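Long-range contacts in tail spike protein gp49 (PDB 4RU4), which probably cleaves, as a lyase, the O-specific polysaccharide of Pseudomonas, degrading this envelope component during phage entry: residues T549-S554 with T590-W595; A556-G561 with T583-A588; M512-G517 with N594-I599; V562-P567 with G576-D581. One frame throughout, in Å; residues are numbered along the deposited sequence.

Interaction 1. Residues T549-S554 with T590-W595; sequences TKTDRS and TNQLNW
Thr549-Thr551 runs antiparallel to Gln592-Asn594, pairing two strands in one sheet of the C-terminal Ig-like domain. The tight part is this strand pair. Four backbone hydrogen bonds close it, two between Thr549 and Asn594 and two between Thr551 and Gln592. On the face of these four residues, Asn594 ND2 donates to Thr551 OG1 at 2.9 Å, with that oxygen 30° out of the Asn594 amide plane. A chi1 of 73° sets that OG1 between the backbone N and carbonyl carbon, and it passes its own proton to Asp552 OD2. Asn594 OD1 accepts from Val546 N of the second subunit, and Asp552 OD2 also meets Arg518. On the opposite face Lys550 and Leu593 turn toward strand 572-578. The Lys550 chain is extended, and its buried NZ is held by three oxygens: Asn591 OD1 at 2.8 Å, Ser554 O, and Val560 O.

Beyond Thr551 the pairing gives way to a loop, and the contact becomes looser and partly open to solvent. Asp552, Arg553 and Thr590 are partly exposed, and a water links Asp552 O with Thr590 OG1. Arg553, bent at chi2 and chi3, comes side-on to Thr590 and grips it with two nitrogens. Its NE meets Thr590 O at 2.8 Å near the guanidinium plane, while NH2 reaches Thr590 OG1 at 2.9 Å exactly in that plane.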
loop_
_atom_site.group_PDB
_atom_site.type_symbol
_atom_site.label_atom_id
_atom_site.label_comp_id
_atom_site.label_asym_id
_atom_site.label_seq_id
_atom_site.Cartn_x
_atom_site.Cartn_y
_atom_site.Cartn_z
ATOM N N THR B 549 -11.297 -23.967 -35.990
ATOM C CA THR B 549 -11.386 -23.365 -37.311
ATOM C C THR B 549 -10.226 -23.842 -38.176
ATOM O O THR B 549 -9.103 -23.983 -37.689
ATOM C CB THR B 549 -11.375 -21.811 -37.202
ATOM O OG1 THR B 549 -12.559 -21.373 -36.518
ATOM C CG2 THR B 549 -11.296 -21.143 -38.577
ATOM N N LYS B 550 -10.495 -24.112 -39.456
ATOM C CA LYS B 550 -9.436 -24.472 -40.404
ATOM C C LYS B 550 -8.814 -23.212 -41.000
ATOM O O LYS B 550 -9.540 -22.298 -41.441
ATOM C CB LYS B 550 -10.002 -25.333 -41.547
ATOM C CG LYS B 550 -9.138 -25.322 -42.830
ATOM C CD LYS B 550 -9.671 -26.322 -43.848
ATOM C CE LYS B 550 -9.279 -25.977 -45.261
ATOM N NZ LYS B 550 -9.317 -27.181 -46.126
ATOM N N THR B 551 -7.481 -23.155 -40.994
ATOM C CA THR B 551 -6.753 -22.092 -41.675
ATOM C C THR B 551 -5.628 -22.576 -42.623
ATOM O O THR B 551 -5.218 -23.757 -42.623
ATOM C CB THR B 551 -6.135 -21.071 -40.687
ATOM O OG1 THR B 551 -5.021 -21.667 -40.017
ATOM C CG2 THR B 551 -7.181 -20.568 -39.669
ATOM N N ASP B 552 -5.169 -21.653 -43.460
ATOM C CA ASP B 552 -3.975 -21.840 -44.285
ATOM C C ASP B 552 -4.070 -22.923 -45.360
ATOM O O ASP B 552 -3.063 -23.484 -45.821
ATOM C CB ASP B 552 -2.735 -21.966 -43.396
ATOM C CG ASP B 552 -2.482 -20.686 -42.620
ATOM O OD1 ASP B 552 -1.983 -19.728 -43.243
ATOM O OD2 ASP B 552 -2.845 -20.610 -41.421
ATOM N N ARG B 553 -5.301 -23.165 -45.786
ATOM C CA ARG B 553 -5.582 -24.003 -46.938
ATOM C C ARG B 553 -7.034 -23.678 -47.298
ATOM O O ARG B 553 -7.840 -23.349 -46.416
ATOM C CB ARG B 553 -5.449 -25.492 -46.574
ATOM C CG ARG B 553 -5.703 -26.446 -47.767
ATOM C CD ARG B 553 -4.603 -26.312 -48.813
ATOM N NE ARG B 553 -3.310 -26.683 -48.238
ATOM C CZ ARG B 553 -2.154 -26.691 -48.893
ATOM N NH1 ARG B 553 -2.101 -26.362 -50.181
ATOM N NH2 ARG B 553 -1.049 -27.044 -48.257
ATOM N N SER B 554 -7.375 -23.726 -48.578
ATOM C CA SER B 554 -8.771 -23.547 -48.942
ATOM C C SER B 554 -9.361 -24.895 -49.353
ATOM O O SER B 554 -9.672 -25.691 -48.490
ATOM C CB SER B 554 -8.922 -22.480 -50.033
ATOM O OG SER B 554 -8.494 -21.212 -49.543
ATOM N N THR B 590 -1.814 -30.088 -46.524
ATOM C CA THR B 590 -1.839 -29.656 -45.139
ATOM C C THR B 590 -2.972 -28.670 -44.868
ATOM O O THR B 590 -3.417 -27.969 -45.759
ATOM C CB THR B 590 -0.523 -28.991 -44.757
ATOM O OG1 THR B 590 -0.301 -27.872 -45.626
ATOM C CG2 THR B 590 0.623 -30.002 -44.928
ATOM N N ASN B 591 -3.428 -28.657 -43.622
ATOM C CA ASN B 591 -4.427 -27.728 -43.126
ATOM C C ASN B 591 -4.037 -27.436 -41.688
ATOM O O ASN B 591 -3.492 -28.311 -41.010
ATOM C CB ASN B 591 -5.817 -28.367 -43.112
ATOM C CG ASN B 591 -6.208 -28.963 -44.454
ATOM O OD1 ASN B 591 -7.012 -28.388 -45.196
ATOM N ND2 ASN B 591 -5.640 -30.131 -44.769
ATOM N N GLN B 592 -4.316 -26.229 -41.204
ATOM C CA GLN B 592 -4.071 -25.913 -39.799
ATOM C C GLN B 592 -5.399 -25.877 -39.045
ATOM O O GLN B 592 -6.255 -25.031 -39.343
ATOM C CB GLN B 592 -3.366 -24.548 -39.661
ATOM C CG GLN B 592 -1.995 -24.465 -40.302
ATOM C CD GLN B 592 -0.969 -25.380 -39.630
ATOM O OE1 GLN B 592 -1.143 -25.788 -38.498
ATOM N NE2 GLN B 592 0.086 -25.700 -40.335
ATOM N N LEU B 593 -5.578 -26.791 -38.093
ATOM C CA LEU B 593 -6.740 -26.769 -37.218
ATOM C C LEU B 593 -6.433 -25.880 -35.998
ATOM O O LEU B 593 -5.608 -26.229 -35.154
ATOM C CB LEU B 593 -7.162 -28.195 -36.806
ATOM C CG LEU B 593 -7.533 -29.097 -38.000
ATOM C CD1 LEU B 593 -8.209 -30.405 -37.523
ATOM C CD2 LEU B 593 -8.436 -28.341 -38.981
ATOM N N ASN B 594 -7.053 -24.706 -35.966
ATOM C CA ASN B 594 -6.872 -23.726 -34.890
ATOM C C ASN B 594 -7.924 -23.999 -33.815
ATOM O O ASN B 594 -9.129 -23.823 -34.052
ATOM C CB ASN B 594 -7.114 -22.305 -35.418
ATOM C CG ASN B 594 -6.024 -21.809 -36.367
ATOM O OD1 ASN B 594 -5.489 -20.722 -36.170
ATOM N ND2 ASN B 594 -5.701 -22.600 -37.406
ATOM N N TRP B 595 -7.493 -24.450 -32.645
ATOM C CA TRP B 595 -8.456 -24.891 -31.630
ATOM C C TRP B 595 -8.267 -24.062 -30.388
ATOM O O TRP B 595 -7.168 -23.522 -30.136
ATOM C CB TRP B 595 -8.245 -26.387 -31.299
ATOM C CG TRP B 595 -6.952 -26.614 -30.535
ATOM C CD1 TRP B 595 -5.721 -26.830 -31.081
ATOM C CD2 TRP B 595 -6.767 -26.613 -29.110
ATOM N NE1 TRP B 595 -4.772 -26.969 -30.089
ATOM C CE2 TRP B 595 -5.385 -26.833 -28.868
ATOM C CE3 TRP B 595 -7.628 -26.427 -28.016
ATOM C CZ2 TRP B 595 -4.842 -26.900 -27.577
ATOM C CZ3 TRP B 595 -7.096 -26.485 -26.728
ATOM C CH2 TRP B 595 -5.700 -26.721 -26.522
HETATM O O HOH W 1 -1.526 -25.617 -44.187
#

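Interaction 2. Residues A556-G561 with T583-A588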
loop_
_atom_site.group_PDB
_atom_site.type_symbol
_atom_site.label_atom_id
_atom_site.label_comp_id
_atom_site.label_asym_id
_atom_site.label_seq_id
_atom_site.Cartn_x
_atom_site.Cartn_y
_atom_site.Cartn_z
ATOM N N ALA B 556 -9.070 -28.615 -50.216
ATOM C CA ALA B 556 -8.152 -29.739 -50.239
ATOM C C ALA B 556 -8.507 -30.628 -51.442
ATOM O O ALA B 556 -9.100 -31.708 -51.290
ATOM C CB ALA B 556 -8.221 -30.515 -48.925
ATOM N N GLY B 557 -8.160 -30.158 -52.638
ATOM C CA GLY B 557 -8.606 -30.797 -53.862
ATOM C C GLY B 557 -10.058 -30.445 -54.165
ATOM O O GLY B 557 -10.347 -29.457 -54.862
ATOM N N ASN B 558 -10.977 -31.237 -53.618
ATOM C CA ASN B 558 -12.398 -31.109 -53.938
ATOM C C ASN B 558 -13.312 -30.560 -52.830
ATOM O O ASN B 558 -14.495 -30.314 -53.081
ATOM C CB ASN B 558 -12.938 -32.483 -54.356
ATOM C CG ASN B 558 -12.882 -33.495 -53.223
ATOM O OD1 ASN B 558 -12.093 -33.345 -52.287
ATOM N ND2 ASN B 558 -13.702 -34.548 -53.312
ATOM N N ARG B 559 -12.791 -30.429 -51.607
ATOM C CA ARG B 559 -13.592 -30.042 -50.429
ATOM C C ARG B 559 -12.766 -29.168 -49.492
ATOM O O ARG B 559 -11.542 -29.337 -49.385
ATOM C CB ARG B 559 -14.066 -31.270 -49.629
ATOM C CG ARG B 559 -15.061 -32.210 -50.367
ATOM C CD ARG B 559 -16.434 -31.546 -50.502
ATOM N NE ARG B 559 -17.453 -32.408 -51.113
ATOM C CZ ARG B 559 -17.571 -32.644 -52.421
ATOM N NH1 ARG B 559 -16.731 -32.095 -53.293
ATOM N NH2 ARG B 559 -18.534 -33.443 -52.859
ATOM N N VAL B 560 -13.443 -28.255 -48.805
ATOM C CA VAL B 560 -12.826 -27.461 -47.740
ATOM C C VAL B 560 -12.678 -28.300 -46.469
ATOM O O VAL B 560 -11.619 -28.336 -45.850
ATOM C CB VAL B 560 -13.676 -26.240 -47.385
ATOM C CG1 VAL B 560 -12.960 -25.406 -46.310
ATOM C CG2 VAL B 560 -13.910 -25.407 -48.611
ATOM N N GLY B 561 -13.761 -28.973 -46.098
ATOM C CA GLY B 561 -13.816 -29.711 -44.862
ATOM C C GLY B 561 -14.384 -28.880 -43.728
ATOM O O GLY B 561 -14.171 -27.664 -43.649
ATOM N N THR B 583 -17.863 -37.417 -48.979
ATOM C CA THR B 583 -17.013 -37.679 -50.133
ATOM C C THR B 583 -15.540 -37.653 -49.704
ATOM O O THR B 583 -15.142 -36.797 -48.918
ATOM C CB THR B 583 -17.258 -36.619 -51.234
ATOM O OG1 THR B 583 -18.635 -36.658 -51.644
ATOM C CG2 THR B 583 -16.368 -36.881 -52.441
ATOM N N ASN B 584 -14.727 -38.586 -50.197
ATOM C CA ASN B 584 -13.299 -38.508 -49.916
ATOM C C ASN B 584 -12.670 -37.216 -50.409
ATOM O O ASN B 584 -13.021 -36.735 -51.472
ATOM C CB ASN B 584 -12.560 -39.673 -50.570
ATOM C CG ASN B 584 -12.880 -41.011 -49.925
ATOM O OD1 ASN B 584 -13.349 -41.074 -48.790
ATOM N ND2 ASN B 584 -12.627 -42.088 -50.653
ATOM N N PHE B 585 -11.732 -36.664 -49.637
ATOM C CA PHE B 585 -10.846 -35.624 -50.141
ATOM C C PHE B 585 -10.107 -36.143 -51.392
ATOM O O PHE B 585 -9.730 -37.324 -51.472
ATOM C CB PHE B 585 -9.820 -35.245 -49.075
ATOM C CG PHE B 585 -10.372 -34.407 -47.960
ATOM C CD1 PHE B 585 -10.603 -33.042 -48.140
ATOM C CD2 PHE B 585 -10.631 -34.975 -46.719
ATOM C CE1 PHE B 585 -11.104 -32.265 -47.092
ATOM C CE2 PHE B 585 -11.131 -34.210 -45.672
ATOM C CZ PHE B 585 -11.349 -32.856 -45.856
ATOM N N SER B 586 -9.895 -35.275 -52.368
ATOM C CA SER B 586 -9.258 -35.710 -53.610
ATOM C C SER B 586 -7.758 -35.379 -53.685
ATOM O O SER B 586 -7.066 -35.858 -54.590
ATOM C CB SER B 586 -10.004 -35.147 -54.831
ATOM O OG SER B 586 -9.902 -33.727 -54.902
ATOM N N SER B 587 -7.267 -34.573 -52.737
ATOM C CA SER B 587 -5.842 -34.224 -52.621
ATOM C C SER B 587 -5.329 -34.447 -51.196
ATOM O O SER B 587 -6.079 -34.273 -50.245
ATOM C CB SER B 587 -5.615 -32.747 -52.953
ATOM O OG SER B 587 -5.934 -32.499 -54.304
ATOM N N ALA B 588 -4.057 -34.815 -51.058
ATOM C CA ALA B 588 -3.419 -34.916 -49.744
ATOM C C ALA B 588 -2.597 -33.658 -49.480
ATOM O O ALA B 588 -1.483 -33.520 -50.007
ATOM C CB ALA B 588 -2.523 -36.163 -49.692
#
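The Phe585 ring slips its edge against the 556-561 loop: Arg559 O lies in the ring plane, 3.7 Å from CE1, with Val560 O and Gly561 CA also along the edge. Ala556 CB comes in obliquely, 3.6 Å from CD1. The second flat group, the Arg559 guanidinium, has Thr583 CG2 over one face, 4.1 Å above the plane and offset toward the rim. Its NH1 bonds back to Asn558 O, and NH2 forms a salt bridge with Asp581, whose other carboxylate oxygen takes Thr583 OG1.

The third, the Asn558 amide, carries the polar contact. CG is staggered over its own backbone (chi1 64°), and the amide bonds to the backbone at both Asn584 and Ser586. ND2 gives a fairly straight bond, 2.9 Å long, to Asn584 O, which lies near the amide plane. OD1 accepts Ser586 N, also at 2.9 Å, but this donor stands 61° above the carbonyl plane, and the bond is bent. Beside it the chains come close, with Gly557 CA 3.2 Å from Ser587 OG; the positive phi of Gly557 is one that glycine takes easily.

Neither loop forms a strand here, and Ser587 N is buried with no partner. No backbone-to-backbone bond links the two segments; the Asn558 amide ties side chain to backbone, using the carbonyl of the residue before Phe585 and the N-H of the residue after it.

Interaction 3. Residues M512-G517 with N594-I599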
loop_
_atom_site.group_PDB
_atom_site.type_symbol
_atom_site.label_atom_id
_atom_site.label_comp_id
_atom_site.label_asym_id
_atom_site.label_seq_id
_atom_site.Cartn_x
_atom_site.Cartn_y
_atom_site.Cartn_z
ATOM N N MET B 512 -12.898 -20.164 -16.480
ATOM C CA MET B 512 -11.639 -20.926 -16.468
ATOM C C MET B 512 -10.803 -20.492 -17.670
ATOM O O MET B 512 -11.363 -20.102 -18.707
ATOM C CB MET B 512 -11.890 -22.448 -16.519
ATOM C CG MET B 512 -12.652 -22.990 -15.305
ATOM S SD MET B 512 -11.583 -23.061 -13.859
ATOM C CE MET B 512 -12.726 -22.637 -12.546
ATOM N N PRO B 513 -9.470 -20.531 -17.532
ATOM C CA PRO B 513 -8.572 -19.907 -18.517
ATOM C C PRO B 513 -8.674 -20.563 -19.889
ATOM O O PRO B 513 -9.061 -21.734 -19.984
ATOM C CB PRO B 513 -7.168 -20.167 -17.942
ATOM C CG PRO B 513 -7.380 -20.478 -16.467
ATOM C CD PRO B 513 -8.741 -21.109 -16.382
ATOM N N VAL B 514 -8.286 -19.818 -20.920
ATOM C CA VAL B 514 -8.295 -20.291 -22.302
ATOM C C VAL B 514 -6.988 -21.014 -22.638
ATOM O O VAL B 514 -5.903 -20.555 -22.281
ATOM C CB VAL B 514 -8.482 -19.097 -23.286
ATOM C CG1 VAL B 514 -8.572 -19.575 -24.738
ATOM C CG2 VAL B 514 -9.726 -18.306 -22.893
ATOM N N LEU B 515 -7.103 -22.140 -23.331
ATOM C CA LEU B 515 -5.946 -22.833 -23.868
ATOM C C LEU B 515 -6.240 -23.013 -25.346
ATOM O O LEU B 515 -7.401 -23.065 -25.727
ATOM C CB LEU B 515 -5.776 -24.200 -23.209
ATOM C CG LEU B 515 -5.348 -24.120 -21.743
ATOM C CD1 LEU B 515 -5.394 -25.507 -21.088
ATOM C CD2 LEU B 515 -3.943 -23.504 -21.663
ATOM N N GLY B 516 -5.204 -23.113 -26.171
ATOM C CA GLY B 516 -5.418 -23.235 -27.608
ATOM C C GLY B 516 -4.139 -23.392 -28.397
ATOM O O GLY B 516 -3.050 -23.303 -27.842
ATOM N N GLY B 517 -4.260 -23.649 -29.696
ATOM C CA GLY B 517 -3.071 -23.844 -30.512
ATOM C C GLY B 517 -3.443 -24.118 -31.952
ATOM O O GLY B 517 -4.641 -24.102 -32.318
ATOM N N ASN B 594 -7.053 -24.706 -35.966
ATOM C CA ASN B 594 -6.872 -23.726 -34.890
ATOM C C ASN B 594 -7.924 -23.999 -33.815
ATOM O O ASN B 594 -9.129 -23.823 -34.052
ATOM C CB ASN B 594 -7.114 -22.305 -35.418
ATOM C CG ASN B 594 -6.024 -21.809 -36.367
ATOM O OD1 ASN B 594 -5.489 -20.722 -36.170
ATOM N ND2 ASN B 594 -5.701 -22.600 -37.406
ATOM N N TRP B 595 -7.493 -24.450 -32.645
ATOM C CA TRP B 595 -8.456 -24.891 -31.630
ATOM C C TRP B 595 -8.267 -24.062 -30.388
ATOM O O TRP B 595 -7.168 -23.522 -30.136
ATOM C CB TRP B 595 -8.245 -26.387 -31.299
ATOM C CG TRP B 595 -6.952 -26.614 -30.535
ATOM C CD1 TRP B 595 -5.721 -26.830 -31.081
ATOM C CD2 TRP B 595 -6.767 -26.613 -29.110
ATOM N NE1 TRP B 595 -4.772 -26.969 -30.089
ATOM C CE2 TRP B 595 -5.385 -26.833 -28.868
ATOM C CE3 TRP B 595 -7.628 -26.427 -28.016
ATOM C CZ2 TRP B 595 -4.842 -26.900 -27.577
ATOM C CZ3 TRP B 595 -7.096 -26.485 -26.728
ATOM C CH2 TRP B 595 -5.700 -26.721 -26.522
ATOM N N GLN B 596 -9.333 -23.936 -29.604
ATOM C CA GLN B 596 -9.196 -23.327 -28.292
ATOM C C GLN B 596 -10.321 -23.774 -27.368
ATOM O O GLN B 596 -11.361 -24.255 -27.819
ATOM C CB GLN B 596 -9.131 -21.802 -28.391
ATOM C CG GLN B 596 -10.438 -21.125 -28.834
ATOM C CD GLN B 596 -10.166 -19.713 -29.266
ATOM O OE1 GLN B 596 -9.527 -19.487 -30.289
ATOM N NE2 GLN B 596 -10.566 -18.755 -28.444
ATOM N N ALA B 597 -10.095 -23.625 -26.071
ATOM C CA ALA B 597 -10.984 -24.194 -25.066
ATOM C C ALA B 597 -11.005 -23.238 -23.877
ATOM O O ALA B 597 -9.966 -22.652 -23.530
ATOM C CB ALA B 597 -10.453 -25.598 -24.616
ATOM N N GLY B 598 -12.162 -23.090 -23.231
ATOM C CA GLY B 598 -12.241 -22.275 -22.034
ATOM C C GLY B 598 -13.623 -22.423 -21.425
ATOM O O GLY B 598 -14.466 -23.115 -22.003
ATOM N N ILE B 599 -13.844 -21.836 -20.244
ATOM C CA ILE B 599 -15.177 -21.853 -19.675
ATOM C C ILE B 599 -15.572 -20.411 -19.350
ATOM O O ILE B 599 -14.801 -19.680 -18.735
ATOM C CB ILE B 599 -15.300 -22.825 -18.475
ATOM C CG1 ILE B 599 -14.943 -24.276 -18.901
ATOM C CG2 ILE B 599 -16.731 -22.798 -17.930
ATOM C CD1 ILE B 599 -14.840 -25.323 -17.704
#
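Gly516 and Gly517 lie flat over the Trp595 indole in a buried antiparallel pairing of strands 510-522 and 590-600, where the parallel strands of the solenoid pass into the antiparallel sheet of the C-terminal Ig-like domain. Gly516 CA stands 3.5 Å from the centroid of the six-membered ring and only 6° off its normal, a CH-pi contact over the face. Gly517 N lies 3.4 Å above the indole plane on that same face, nearer the pyrrole side. Trp595 has its CG between the backbone N and carbonyl carbon (chi1 70°), and the ring folds across the neighbouring strand. Leu515 CB touches the far end of the indole at CH2.

Paired backbone bonds join Gly517 with Trp595 and Leu515 with Ala597. Toward Met512 the register slips by one: Pro513 and Val514 together stand opposite the single Gly598, a beta bulge. Val514 CA lies 3.1 Å from Ala597 O, a CA-H...O contact. Past the bulge, Met512 N bonds Ile599 O at 3.0 Å, but the return bond from Ile599 N is weak. The Met512 and Ile599 side chains run side by side on the face that also carries Leu515, Ala597 and Trp595. Strand 510-522 pairs in parallel with 484-487 as well, so one strand serves both the parallel solenoid strands and the terminal domain.

Gln596 points to the other face, its CB 3.4 Å from Leu515 O. There its OE1 takes Gln547 NE2 of the second subunit, and its side chain packs on Gln596 of the third.

Interaction 4. Residues V562-P567 with G576-D581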
loop_
_atom_site.group_PDB
_atom_site.type_symbol
_atom_site.label_atom_id
_atom_site.label_comp_id
_atom_site.label_asym_id
_atom_site.label_seq_id
_atom_site.Cartn_x
_atom_site.Cartn_y
_atom_site.Cartn_z
ATOM N N VAL B 562 -15.110 -29.553 -42.842
ATOM C CA VAL B 562 -15.743 -28.927 -41.694
ATOM C C VAL B 562 -14.968 -29.307 -40.443
ATOM O O VAL B 562 -14.866 -30.486 -40.095
ATOM C CB VAL B 562 -17.234 -29.392 -41.575
ATOM C CG1 VAL B 562 -17.929 -28.723 -40.392
ATOM C CG2 VAL B 562 -17.990 -29.101 -42.882
ATOM N N ALA B 563 -14.415 -28.300 -39.776
ATOM C CA ALA B 563 -13.630 -28.470 -38.571
ATOM C C ALA B 563 -14.551 -28.652 -37.368
ATOM O O ALA B 563 -15.426 -27.818 -37.129
ATOM C CB ALA B 563 -12.730 -27.221 -38.352
ATOM N N ILE B 564 -14.322 -29.727 -36.610
ATOM C CA ILE B 564 -15.095 -30.054 -35.409
ATOM C C ILE B 564 -14.157 -30.611 -34.350
ATOM O O ILE B 564 -12.952 -30.695 -34.563
ATOM C CB ILE B 564 -16.180 -31.111 -35.699
ATOM C CG1 ILE B 564 -15.520 -32.426 -36.148
ATOM C CG2 ILE B 564 -17.173 -30.593 -36.781
ATOM C CD1 ILE B 564 -16.514 -33.624 -36.340
ATOM N N ALA B 565 -14.707 -30.962 -33.196
ATOM C CA ALA B 565 -13.963 -31.754 -32.220
ATOM C C ALA B 565 -14.881 -32.890 -31.764
ATOM O O ALA B 565 -16.006 -32.650 -31.333
ATOM C CB ALA B 565 -13.569 -30.911 -31.035
ATOM N N ASN B 566 -14.407 -34.117 -31.843
ATOM C CA ASN B 566 -15.231 -35.248 -31.418
ATOM C C ASN B 566 -14.340 -36.415 -31.099
ATOM O O ASN B 566 -13.706 -36.912 -32.007
ATOM C CB ASN B 566 -16.198 -35.682 -32.541
ATOM C CG ASN B 566 -17.155 -36.786 -32.081
ATOM O OD1 ASN B 566 -17.384 -36.954 -30.876
ATOM N ND2 ASN B 566 -17.742 -37.516 -33.026
ATOM N N PRO B 567 -14.271 -36.837 -29.814
ATOM C CA PRO B 567 -15.015 -36.216 -28.696
ATOM C C PRO B 567 -14.299 -35.012 -28.071
ATOM O O PRO B 567 -13.200 -34.650 -28.535
ATOM C CB PRO B 567 -15.044 -37.322 -27.652
ATOM C CG PRO B 567 -13.689 -38.035 -27.865
ATOM C CD PRO B 567 -13.531 -38.047 -29.382
ATOM N N GLY B 576 -10.997 -32.554 -35.644
ATOM C CA GLY B 576 -11.327 -33.243 -36.875
ATOM C C GLY B 576 -11.621 -32.326 -38.037
ATOM O O GLY B 576 -12.143 -31.233 -37.846
ATOM N N LEU B 577 -11.298 -32.777 -39.247
ATOM C CA LEU B 577 -11.690 -32.071 -40.462
ATOM C C LEU B 577 -12.414 -33.087 -41.354
ATOM O O LEU B 577 -11.805 -34.081 -41.752
ATOM C CB LEU B 577 -10.452 -31.526 -41.186
ATOM C CG LEU B 577 -10.731 -30.716 -42.462
ATOM C CD1 LEU B 577 -11.403 -29.395 -42.106
ATOM C CD2 LEU B 577 -9.449 -30.482 -43.286
ATOM N N PHE B 578 -13.703 -32.854 -41.628
ATOM C CA PHE B 578 -14.583 -33.868 -42.252
ATOM C C PHE B 578 -15.280 -33.220 -43.443
ATOM O O PHE B 578 -15.845 -32.137 -43.305
ATOM C CB PHE B 578 -15.692 -34.313 -41.278
ATOM C CG PHE B 578 -15.246 -35.251 -40.185
ATOM C CD1 PHE B 578 -14.462 -34.804 -39.135
ATOM C CD2 PHE B 578 -15.666 -36.586 -40.194
ATOM C CE1 PHE B 578 -14.075 -35.663 -38.102
ATOM C CE2 PHE B 578 -15.282 -37.451 -39.184
ATOM C CZ PHE B 578 -14.473 -36.991 -38.131
ATOM N N THR B 579 -15.275 -33.855 -44.612
ATOM C CA THR B 579 -16.013 -33.258 -45.730
ATOM C C THR B 579 -17.485 -33.302 -45.314
ATOM O O THR B 579 -17.901 -34.254 -44.621
ATOM C CB THR B 579 -15.793 -34.011 -47.058
ATOM O OG1 THR B 579 -16.364 -35.332 -46.985
ATOM C CG2 THR B 579 -14.290 -34.108 -47.379
ATOM N N ASP B 580 -18.275 -32.286 -45.664
ATOM C CA ASP B 580 -19.634 -32.257 -45.093
ATOM C C ASP B 580 -20.452 -33.470 -45.571
ATOM O O ASP B 580 -21.224 -34.054 -44.798
ATOM C CB ASP B 580 -20.369 -30.955 -45.421
ATOM C CG ASP B 580 -21.631 -30.762 -44.576
ATOM O OD1 ASP B 580 -21.624 -31.077 -43.345
ATOM O OD2 ASP B 580 -22.639 -30.293 -45.146
ATOM N N ASP B 581 -20.246 -33.860 -46.832
ATOM C CA ASP B 581 -21.068 -34.901 -47.445
ATOM C C ASP B 581 -20.466 -36.312 -47.450
ATOM O O ASP B 581 -21.072 -37.250 -47.987
ATOM C CB ASP B 581 -21.548 -34.469 -48.855
ATOM C CG ASP B 581 -20.434 -34.487 -49.894
ATOM O OD1 ASP B 581 -19.257 -34.724 -49.550
ATOM O OD2 ASP B 581 -20.740 -34.228 -51.067
#
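Val562 starts the pairing with Phe578: its N meets Phe578 O at 2.7 Å, the donor standing 40° above the carbonyl plane. The return bond, from Phe578 N to Val562 O, is longer at 3.1 Å, and the same oxygen lies at the edge of the Phe578 ring. The Val562 side chain leaves on the ring's side of the sheet, where CG2 meets Asp580 CB; the Asp580 carboxylate itself turns to Gly561 N of the third subunit.

Ala563 comes next, opposite Leu577 in a non-hydrogen-bonded pair on the other face. Its CA makes a CA-H...O contact of 3.2 Å with Gly576 O. Leu577 CD1 swings back over the strand to within 3.8 Å of Val562 N.

Ile564 returns to the first face and is bonded to Gly576 in both directions. With chi1 at 63°, its CG1 stands anti to the CA hydrogen. CD1 at the end of the chain lies 3.6 Å from Phe578 CE1, the two side chains crossing at about a right angle. CE1 of the ring also lies 3.9 Å from Gly576 CA, on the side where a side chain would start.

At Asn566 and Pro567, joined by a cis peptide, the chain turns a corner, and Asn566 ND2 bonds Ser554 OG of the third subunit. Strands 562-568 and 572-578 form an antiparallel beta hairpin, which strand 529-535 extends into a three-stranded sheet of the Ig-like domain.

Overall arrangement
Interactions 1 and 3 share strand 590-600, whose two neighbours, 545-551 and 510-522, flank it; both are buried and backbone-bonded, but interaction 3 adds an indole face where interaction 1 ends in charged, partly exposed loop residues. Interaction 4 is the buried, largely apolar hairpin packed against interaction 1: Leu577 CD1 lies 3.9 Å from Lys550 CD. Interaction 2, partly exposed and farthest from the chain's centre, joins loops and relies on an asparagine amide and an aromatic edge, with no strand pairing. It meets interaction 4 where Phe585 CZ packs 3.5 Å from Thr579 CG2. Interactions 2 and 4 nest inside the loop closed by interaction 1, and all four touch a neighbouring subunit.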